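Local coordinates for protein Exo-1,5-alpha-L-arabinofuranobiosidase (Gibberella zeae, PDB 2YDT) that probably acts as an exo-acting glycosidase that releases arabinobiose from the ends of alpha-1,5-linked L-arabinan chains, at residues D268-A273 / W312-V317; L218-Y223 / Q304-A309. All coordinates share one frame; numbering follows the deposited sequence.

How the interactions relate
Six four-stranded antiparallel sheets make up this chain as the blades of a beta-propeller, and the two contacts lie around the junction between the blade of strands 209-217 to 262-263 and the blade of strands 277-281 to 313-315. From the N terminus, residues 218-223 come first, as the turn between strands 209-217 and 223-230. Residues 268-273 follow on the connection between the blades. Interaction 2 closes its loop at 304-309, before strand 313-315, and joins one blade to the next; interaction 1 closes at 312-317, tying the connection to the last strand of the blade it leads into. The two loops therefore cross rather than nest, with the contact centres about 18 Å apart.

Interaction 1. Residues D268-A273 / W312-V317; sequences DGTTPA and WKKWDV. With MN (manganese (II) ion), chain M.
The carboxylate of Asp268 meets Lys314 and Thr270 near its edge, with the Thr270 backbone N tilted well out of the plane, a small example of how the inter-blade connection of a beta-propeller is tied to an outermost strand. Lys314 NZ and Thr270 OG1 meet the end where the two oxygens face outward together, one on the syn side of each. Lys314 NZ uses the syn lone pair of Asp268 OD2, a salt bridge of 3.1 Å. Thr270 OG1 lies 2.7 Å from Asp268 OD1 and 17° out of the carboxylate plane; Thr270 N reaches Asp268 OD1 from the anti side at 3.1 Å, tilted 34°, and makes Asp268-Gly269-Thr270 an Asx turn. The carboxylate is thus gripped by three bonds, which restrict its rotation.

Thr270 OG1 is both donor and acceptor: while giving its proton to Asp268, it accepts from Lys314 NZ at 3.0 Å. The ammonium group accordingly bridges hydroxyl and carboxylate, and the lysine side chain crosses both at about a right angle. Lys314 leaves strand 313-315 with CG anti to the backbone N (chi1 166°) and bends near its end, laying Lys314 CD 4.0 Å from Thr270 CG2. The nearby ammonium would be expected to stabilise the ionised carboxylate.

Lys314 also touches Glu299, one of the two residues that bind the manganese ion of this entry, so the salt bridge borders the metal site. Asp316, just beyond the strand, is the other: its OD1 lies 2.2 Å from the manganese, whereas its OD2 is 3.4 Å from the same ion, so the carboxylate coordinates through a single oxygen.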
ATOM      1  N   ASP A 268     -11.045  23.075   3.223  1.00 19.24           N
ATOM      2  CA  ASP A 268     -11.710  23.722   2.070  1.00 19.86           C
ATOM      3  C   ASP A 268     -12.819  22.901   1.405  1.00 19.53           C
ATOM      4  O   ASP A 268     -13.374  23.300   0.377  1.00 20.03           O
ATOM      5  CB  ASP A 268     -10.675  24.215   1.047  1.00 20.29           C
ATOM      6  CG  ASP A 268     -10.155  23.116   0.135  1.00 22.98           C
ATOM      7  OD1 ASP A 268     -10.417  21.934   0.432  1.00 19.45           O
ATOM      8  OD2 ASP A 268      -9.523  23.454  -0.888  1.00 26.75           O
ATOM      9  N   GLY A 269     -13.123  21.724   1.968  1.00 18.10           N
ATOM     10  CA  GLY A 269     -14.184  20.873   1.458  1.00 17.86           C
ATOM     11  C   GLY A 269     -13.753  19.759   0.508  1.00 16.67           C
ATOM     12  O   GLY A 269     -14.597  19.041  -0.005  1.00 17.39           O
ATOM     13  N   THR A 270     -12.460  19.658   0.236  1.00 15.50           N
ATOM     14  CA  THR A 270     -11.948  18.646  -0.707  1.00 14.91           C
ATOM     15  C   THR A 270     -12.163  17.258  -0.125  1.00 14.72           C
ATOM     16  O   THR A 270     -11.876  17.038   1.062  1.00 14.54           O
ATOM     17  CB  THR A 270     -10.460  18.839  -1.014  1.00 15.19           C
ATOM     18  OG1 THR A 270     -10.251  20.149  -1.592  1.00 16.37           O
ATOM     19  CG2 THR A 270      -9.963  17.775  -2.026  1.00 12.92           C
ATOM     20  N   THR A 271     -12.699  16.372  -0.971  1.00 14.41           N
ATOM     21  CA  THR A 271     -13.060  14.993  -0.617  1.00 13.29           C
ATOM     22  C   THR A 271     -12.151  13.982  -1.373  1.00 12.96           C
ATOM     23  O   THR A 271     -12.481  13.540  -2.475  1.00 14.10           O
ATOM     24  CB  THR A 271     -14.509  14.702  -0.951  1.00 15.05           C
ATOM     25  OG1 THR A 271     -14.760  14.948  -2.337  1.00 13.65           O
ATOM     26  CG2 THR A 271     -15.486  15.527  -0.104  1.00 14.33           C
ATOM     27  N   PRO A 272     -11.000  13.643  -0.787  1.00 11.69           N
ATOM     28  CA  PRO A 272     -10.104  12.685  -1.464  1.00 11.61           C
ATOM     29  C   PRO A 272     -10.810  11.362  -1.670  1.00 10.93           C
ATOM     30  O   PRO A 272     -11.601  10.923  -0.816  1.00  9.65           O
ATOM     31  CB  PRO A 272      -8.942  12.510  -0.499  1.00 12.36           C
ATOM     32  CG  PRO A 272      -9.361  13.110   0.776  1.00 12.87           C
ATOM     33  CD  PRO A 272     -10.464  14.084   0.508  1.00 11.35           C
ATOM     34  N   ALA A 273     -10.510  10.736  -2.815  1.00 10.33           N
ATOM     35  CA  ALA A 273     -11.106   9.452  -3.193  1.00  9.28           C
ATOM     36  C   ALA A 273     -10.042   8.588  -3.860  1.00  9.25           C
ATOM     37  O   ALA A 273      -9.157   9.095  -4.542  1.00  9.81           O
ATOM     38  CB  ALA A 273     -12.287   9.610  -4.151  1.00 10.56           C
ATOM     39  N   TRP A 312      -8.240  18.010   9.061  1.00 13.77           N
ATOM     40  CA  TRP A 312      -7.486  17.621   7.837  1.00 13.59           C
ATOM     41  C   TRP A 312      -7.197  18.859   7.000  1.00 14.29           C
ATOM     42  O   TRP A 312      -8.106  19.675   6.761  1.00 14.45           O
ATOM     43  CB  TRP A 312      -8.223  16.587   7.004  1.00 13.38           C
ATOM     44  CG  TRP A 312      -8.294  15.258   7.684  1.00 12.46           C
ATOM     45  CD1 TRP A 312      -9.309  14.791   8.501  1.00 12.37           C
ATOM     46  CD2 TRP A 312      -7.310  14.216   7.642  1.00 11.90           C
ATOM     47  NE1 TRP A 312      -9.012  13.513   8.957  1.00 10.92           N
ATOM     48  CE2 TRP A 312      -7.785  13.148   8.463  1.00 12.47           C
ATOM     49  CE3 TRP A 312      -6.064  14.077   7.017  1.00 12.69           C
ATOM     50  CZ2 TRP A 312      -7.060  11.942   8.634  1.00 11.15           C
ATOM     51  CZ3 TRP A 312      -5.349  12.874   7.205  1.00 13.08           C
ATOM     52  CH2 TRP A 312      -5.856  11.833   7.993  1.00 12.53           C
ATOM     53  N   LYS A 313      -5.952  18.968   6.551  1.00 14.66           N
ATOM     54  CA  LYS A 313      -5.512  20.065   5.677  1.00 14.14           C
ATOM     55  C   LYS A 313      -4.965  19.472   4.372  1.00 15.53           C
ATOM     56  O   LYS A 313      -4.589  18.298   4.333  1.00 15.49           O
ATOM     57  CB  LYS A 313      -4.444  20.922   6.347  1.00 15.05           C
ATOM     58  CG  LYS A 313      -4.723  21.352   7.825  1.00 17.34           C
ATOM     59  CD  LYS A 313      -6.008  22.079   8.025  1.00 21.38           C
ATOM     60  CE  LYS A 313      -6.139  22.657   9.442  1.00 26.01           C
ATOM     61  NZ  LYS A 313      -7.596  22.959   9.756  1.00 26.97           N
ATOM     62  N   LYS A 314      -4.929  20.278   3.321  1.00 14.34           N
ATOM     63  CA  LYS A 314      -4.509  19.831   2.000  1.00 14.24           C
ATOM     64  C   LYS A 314      -3.361  20.697   1.496  1.00 14.65           C
ATOM     65  O   LYS A 314      -3.423  21.931   1.637  1.00 15.62           O
ATOM     66  CB  LYS A 314      -5.690  19.909   1.075  1.00 15.85           C
ATOM     67  CG  LYS A 314      -5.391  19.807  -0.442  1.00 17.27           C
ATOM     68  CD  LYS A 314      -6.653  19.960  -1.257  1.00 21.36           C
ATOM     69  CE  LYS A 314      -6.941  21.426  -1.558  1.00 24.75           C
ATOM     70  NZ  LYS A 314      -7.813  21.583  -2.732  1.00 27.94           N
ATOM     71  N   TRP A 315      -2.349  20.091   0.873  1.00 13.59           N
ATOM     72  CA  TRP A 315      -1.144  20.782   0.384  1.00 12.74           C
ATOM     73  C   TRP A 315      -0.670  20.253  -0.964  1.00 14.20           C
ATOM     74  O   TRP A 315      -0.586  19.031  -1.167  1.00 13.22           O
ATOM     75  CB  TRP A 315       0.040  20.686   1.369  1.00 13.10           C
ATOM     76  CG  TRP A 315      -0.331  20.830   2.825  1.00 13.73           C
ATOM     77  CD1 TRP A 315      -0.623  19.824   3.685  1.00 15.81           C
ATOM     78  CD2 TRP A 315      -0.487  22.044   3.571  1.00 14.78           C
ATOM     79  NE1 TRP A 315      -0.938  20.314   4.927  1.00 14.85           N
ATOM     80  CE2 TRP A 315      -0.853  21.680   4.884  1.00 15.76           C
ATOM     81  CE3 TRP A 315      -0.313  23.395   3.268  1.00 18.52           C
ATOM     82  CZ2 TRP A 315      -1.078  22.623   5.892  1.00 16.41           C
ATOM     83  CZ3 TRP A 315      -0.530  24.328   4.267  1.00 16.65           C
ATOM     84  CH2 TRP A 315      -0.908  23.941   5.556  1.00 19.61           C
ATOM     85  N   ASP A 316      -0.308  21.161  -1.878  1.00 13.60           N
ATOM     86  CA  ASP A 316       0.259  20.768  -3.158  1.00 13.69           C
ATOM     87  C   ASP A 316       1.652  20.237  -2.992  1.00 13.64           C
ATOM     88  O   ASP A 316       2.412  20.671  -2.109  1.00 13.33           O
ATOM     89  CB  ASP A 316       0.321  21.979  -4.122  1.00 14.45           C
ATOM     90  CG  ASP A 316      -1.009  22.430  -4.564  1.00 18.28           C
ATOM     91  OD1 ASP A 316      -1.852  21.589  -4.938  1.00 20.19           O
ATOM     92  OD2 ASP A 316      -1.245  23.658  -4.559  1.00 24.99           O
ATOM     93  N   VAL A 317       1.999  19.275  -3.860  1.00 12.90           N
ATOM     94  CA  VAL A 317       3.341  18.729  -3.930  1.00 11.94           C
ATOM     95  C   VAL A 317       3.700  18.534  -5.406  1.00 12.22           C
ATOM     96  O   VAL A 317       2.800  18.533  -6.241  1.00 12.97           O
ATOM     97  CB  VAL A 317       3.440  17.348  -3.184  1.00 11.43           C
ATOM     98  CG1 VAL A 317       3.231  17.509  -1.647  1.00 10.22           C
ATOM     99  CG2 VAL A 317       2.475  16.343  -3.801  1.00 11.87           C
TER
HETATM  100 MN    MN M1511      -3.873  21.774  -5.714  0.60 23.42          MN
HETATM  101  O   HOH W   1      -4.618  22.374  -4.295  0.40 19.61           O

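Interaction 2. Residues L218-Y223 / Q304-A309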
ATOM      1  N   LEU A 218       0.159   5.935  15.753  1.00 12.60           N
ATOM      2  CA  LEU A 218       0.115   7.283  16.268  1.00 12.77           C
ATOM      3  C   LEU A 218       0.752   7.305  17.684  1.00 14.16           C
ATOM      4  O   LEU A 218       0.901   6.269  18.316  1.00 13.50           O
ATOM      5  CB  LEU A 218      -1.337   7.732  16.356  1.00 13.06           C
ATOM      6  CG  LEU A 218      -2.141   7.618  15.065  1.00 13.33           C
ATOM      7  CD1 LEU A 218      -3.569   8.149  15.244  1.00 15.40           C
ATOM      8  CD2 LEU A 218      -1.393   8.309  13.933  1.00 13.05           C
ATOM      9  N   PRO A 219       1.189   8.487  18.131  1.00 16.04           N
ATOM     10  CA  PRO A 219       2.006   8.561  19.358  1.00 17.84           C
ATOM     11  C   PRO A 219       1.215   8.538  20.637  1.00 19.70           C
ATOM     12  O   PRO A 219       1.835   8.515  21.726  1.00 21.05           O
ATOM     13  CB  PRO A 219       2.705   9.895  19.210  1.00 18.10           C
ATOM     14  CG  PRO A 219       1.793  10.708  18.425  1.00 17.26           C
ATOM     15  CD  PRO A 219       1.138   9.782  17.440  1.00 15.92           C
ATOM     16  N   ASN A 220      -0.107   8.485  20.537  1.00 20.81           N
ATOM     17  CA  ASN A 220      -0.992   8.229  21.688  1.00 21.96           C
ATOM     18  C   ASN A 220      -1.360   6.736  21.854  1.00 22.81           C
ATOM     19  O   ASN A 220      -2.343   6.372  22.512  1.00 22.97           O
ATOM     20  CB  ASN A 220      -2.256   9.065  21.540  1.00 21.78           C
ATOM     21  CG  ASN A 220      -3.059   8.703  20.306  1.00 21.45           C
ATOM     22  OD1 ASN A 220      -2.576   7.964  19.440  1.00 22.08           O
ATOM     23  ND2 ASN A 220      -4.286   9.185  20.228  1.00 21.91           N
ATOM     24  N   ASN A 221      -0.574   5.869  21.238  1.00 23.15           N
ATOM     25  CA  ASN A 221      -0.865   4.440  21.233  1.00 24.21           C
ATOM     26  C   ASN A 221      -2.086   3.973  20.454  1.00 21.56           C
ATOM     27  O   ASN A 221      -2.545   2.853  20.631  1.00 23.32           O
ATOM     28  CB  ASN A 221      -0.946   3.901  22.640  1.00 25.78           C
ATOM     29  CG  ASN A 221       0.174   2.986  22.915  1.00 31.19           C
ATOM     30  OD1 ASN A 221      -0.007   1.762  22.950  1.00 39.09           O
ATOM     31  ND2 ASN A 221       1.385   3.555  23.004  1.00 35.69           N
ATOM     32  N   GLU A 222      -2.631   4.832  19.636  1.00 18.09           N
ATOM     33  CA  GLU A 222      -3.682   4.441  18.714  1.00 16.34           C
ATOM     34  C   GLU A 222      -3.072   4.208  17.349  1.00 13.64           C
ATOM     35  O   GLU A 222      -1.904   4.547  17.102  1.00 14.08           O
ATOM     36  CB  GLU A 222      -4.757   5.501  18.623  1.00 17.59           C
ATOM     37  CG  GLU A 222      -5.608   5.482  19.893  1.00 22.03           C
ATOM     38  CD  GLU A 222      -6.836   6.292  19.874  1.00 26.89           C
ATOM     39  OE1 GLU A 222      -7.273   6.796  18.800  1.00 27.57           O
ATOM     40  OE2 GLU A 222      -7.369   6.448  21.002  1.00 28.47           O
ATOM     41  N   TYR A 223      -3.871   3.581  16.504  1.00 11.42           N
ATOM     42  CA  TYR A 223      -3.538   3.299  15.121  1.00 10.94           C
ATOM     43  C   TYR A 223      -4.614   3.857  14.235  1.00 10.48           C
ATOM     44  O   TYR A 223      -5.796   3.844  14.628  1.00 10.75           O
ATOM     45  CB  TYR A 223      -3.460   1.797  14.876  1.00  9.59           C
ATOM     46  CG  TYR A 223      -2.305   1.140  15.555  1.00 10.81           C
ATOM     47  CD1 TYR A 223      -1.114   0.879  14.868  1.00 11.86           C
ATOM     48  CD2 TYR A 223      -2.383   0.797  16.881  1.00 13.29           C
ATOM     49  CE1 TYR A 223      -0.056   0.245  15.488  1.00 13.50           C
ATOM     50  CE2 TYR A 223      -1.306   0.176  17.530  1.00 16.29           C
ATOM     51  CZ  TYR A 223      -0.159  -0.073  16.838  1.00 15.67           C
ATOM     52  OH  TYR A 223       0.881  -0.682  17.496  1.00 20.09           O
ATOM     53  N   GLN A 304      -2.623  16.861  12.221  1.00 13.34           N
ATOM     54  CA  GLN A 304      -1.762  17.014  13.360  1.00 13.81           C
ATOM     55  C   GLN A 304      -2.570  16.980  14.670  1.00 14.81           C
ATOM     56  O   GLN A 304      -2.071  17.415  15.708  1.00 16.03           O
ATOM     57  CB  GLN A 304      -0.946  18.326  13.243  1.00 13.55           C
ATOM     58  CG  GLN A 304       0.061  18.274  12.084  1.00 14.80           C
ATOM     59  CD  GLN A 304       0.955  19.492  11.954  1.00 15.91           C
ATOM     60  OE1 GLN A 304       2.106  19.389  11.469  1.00 18.65           O
ATOM     61  NE2 GLN A 304       0.450  20.647  12.341  1.00 17.07           N
ATOM     62  N   ALA A 305      -3.767  16.404  14.609  1.00 15.08           N
ATOM     63  CA  ALA A 305      -4.693  16.308  15.749  1.00 15.14           C
ATOM     64  C   ALA A 305      -5.151  14.860  15.988  1.00 14.36           C
ATOM     65  O   ALA A 305      -6.287  14.604  16.412  1.00 14.93           O
ATOM     66  CB  ALA A 305      -5.834  17.244  15.531  1.00 16.05           C
ATOM     67  N   LEU A 306      -4.253  13.905  15.713  1.00 14.26           N
ATOM     68  CA  LEU A 306      -4.475  12.491  16.054  1.00 14.17           C
ATOM     69  C   LEU A 306      -5.695  11.899  15.376  1.00 14.40           C
ATOM     70  O   LEU A 306      -6.311  10.941  15.874  1.00 14.67           O
ATOM     71  CB  LEU A 306      -4.540  12.333  17.592  1.00 15.24           C
ATOM     72  CG  LEU A 306      -3.282  12.792  18.296  1.00 15.39           C
ATOM     73  CD1 LEU A 306      -3.536  12.801  19.825  1.00 17.14           C
ATOM     74  CD2 LEU A 306      -2.049  11.935  17.977  1.00 14.86           C
ATOM     75  N   GLY A 307      -6.061  12.458  14.215  1.00 13.14           N
ATOM     76  CA  GLY A 307      -7.176  11.964  13.451  1.00 13.81           C
ATOM     77  C   GLY A 307      -8.509  12.640  13.680  1.00 13.53           C
ATOM     78  O   GLY A 307      -9.542  12.173  13.204  1.00 14.42           O
ATOM     79  N   ASP A 308      -8.483  13.768  14.396  1.00 13.81           N
ATOM     80  CA  ASP A 308      -9.688  14.597  14.559  1.00 14.58           C
ATOM     81  C   ASP A 308     -10.267  14.910  13.191  1.00 13.81           C
ATOM     82  O   ASP A 308      -9.575  15.437  12.313  1.00 13.69           O
ATOM     83  CB  ASP A 308      -9.310  15.849  15.366  1.00 14.28           C
ATOM     84  CG  ASP A 308     -10.446  16.814  15.572  1.00 19.40           C
ATOM     85  OD1 ASP A 308     -11.369  16.933  14.760  1.00 19.60           O
ATOM     86  OD2 ASP A 308     -10.357  17.547  16.591  1.00 29.34           O
ATOM     87  N   ALA A 309     -11.529  14.551  12.979  1.00 14.01           N
ATOM     88  CA  ALA A 309     -12.149  14.712  11.659  1.00 14.05           C
ATOM     89  C   ALA A 309     -12.272  16.152  11.163  1.00 15.01           C
ATOM     90  O   ALA A 309     -12.491  16.371   9.967  1.00 14.26           O
ATOM     91  CB  ALA A 309     -13.503  13.980  11.583  1.00 15.20           C
TER
HETATM   92  O   HOH W   2      -6.313   9.250  18.022  1.00 21.51           O
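Leu306 reaches across from its turn to Pro219 and Asn220, and tracing it outward shows how one aliphatic side chain can join two hairpin loops that share no direct hydrogen bond. Leu306 CB already lies 4.1 Å from Asn220 ND2. With CG beside the backbone N (chi1 -59°), the branch then divides its two methyl groups between two neighbours. Leu306 CD1 meets the Asn220 amide, 3.7 Å from ND2, and the two side chains approach from opposite directions. Leu306 CD2 packs instead on the proline ring, 3.9 Å from Pro219 CD, an apolar contact made at a slant.

The backbone presents this side chain from a type I' turn, Ala305 to Asp308, in which Leu306 takes a left-handed conformation ahead of Gly307. Leu218 CD1 comes within 4.0 Å of Leu306 O.

A water completes the contact. It donates to Leu306 O at 2.7 Å and to Glu222 OE1 at 2.7 Å, and accepts from Asn220 ND2 at 3.0 Å, so the polar atoms of the two loops are linked indirectly. Asn220 is held by its other end: Asn220 OD1 accepts from Glu222 N, a donor lying above the amide carbonyl plane, 56° out of it, forming an Asx turn that overlaps the end of the type I turn from Leu218 to Asn221.

Away from the sugar- and metal-binding sites, the contact lies between adjacent propeller blades. Leu218 rests on Leu249 of strand 245-250 and, with Pro219, on Trp280 of strand 277-281, while Gly307 O accepts a hydrogen bond from Tyr247 OH, a further link from the 304-309 turn back to strand 245-250.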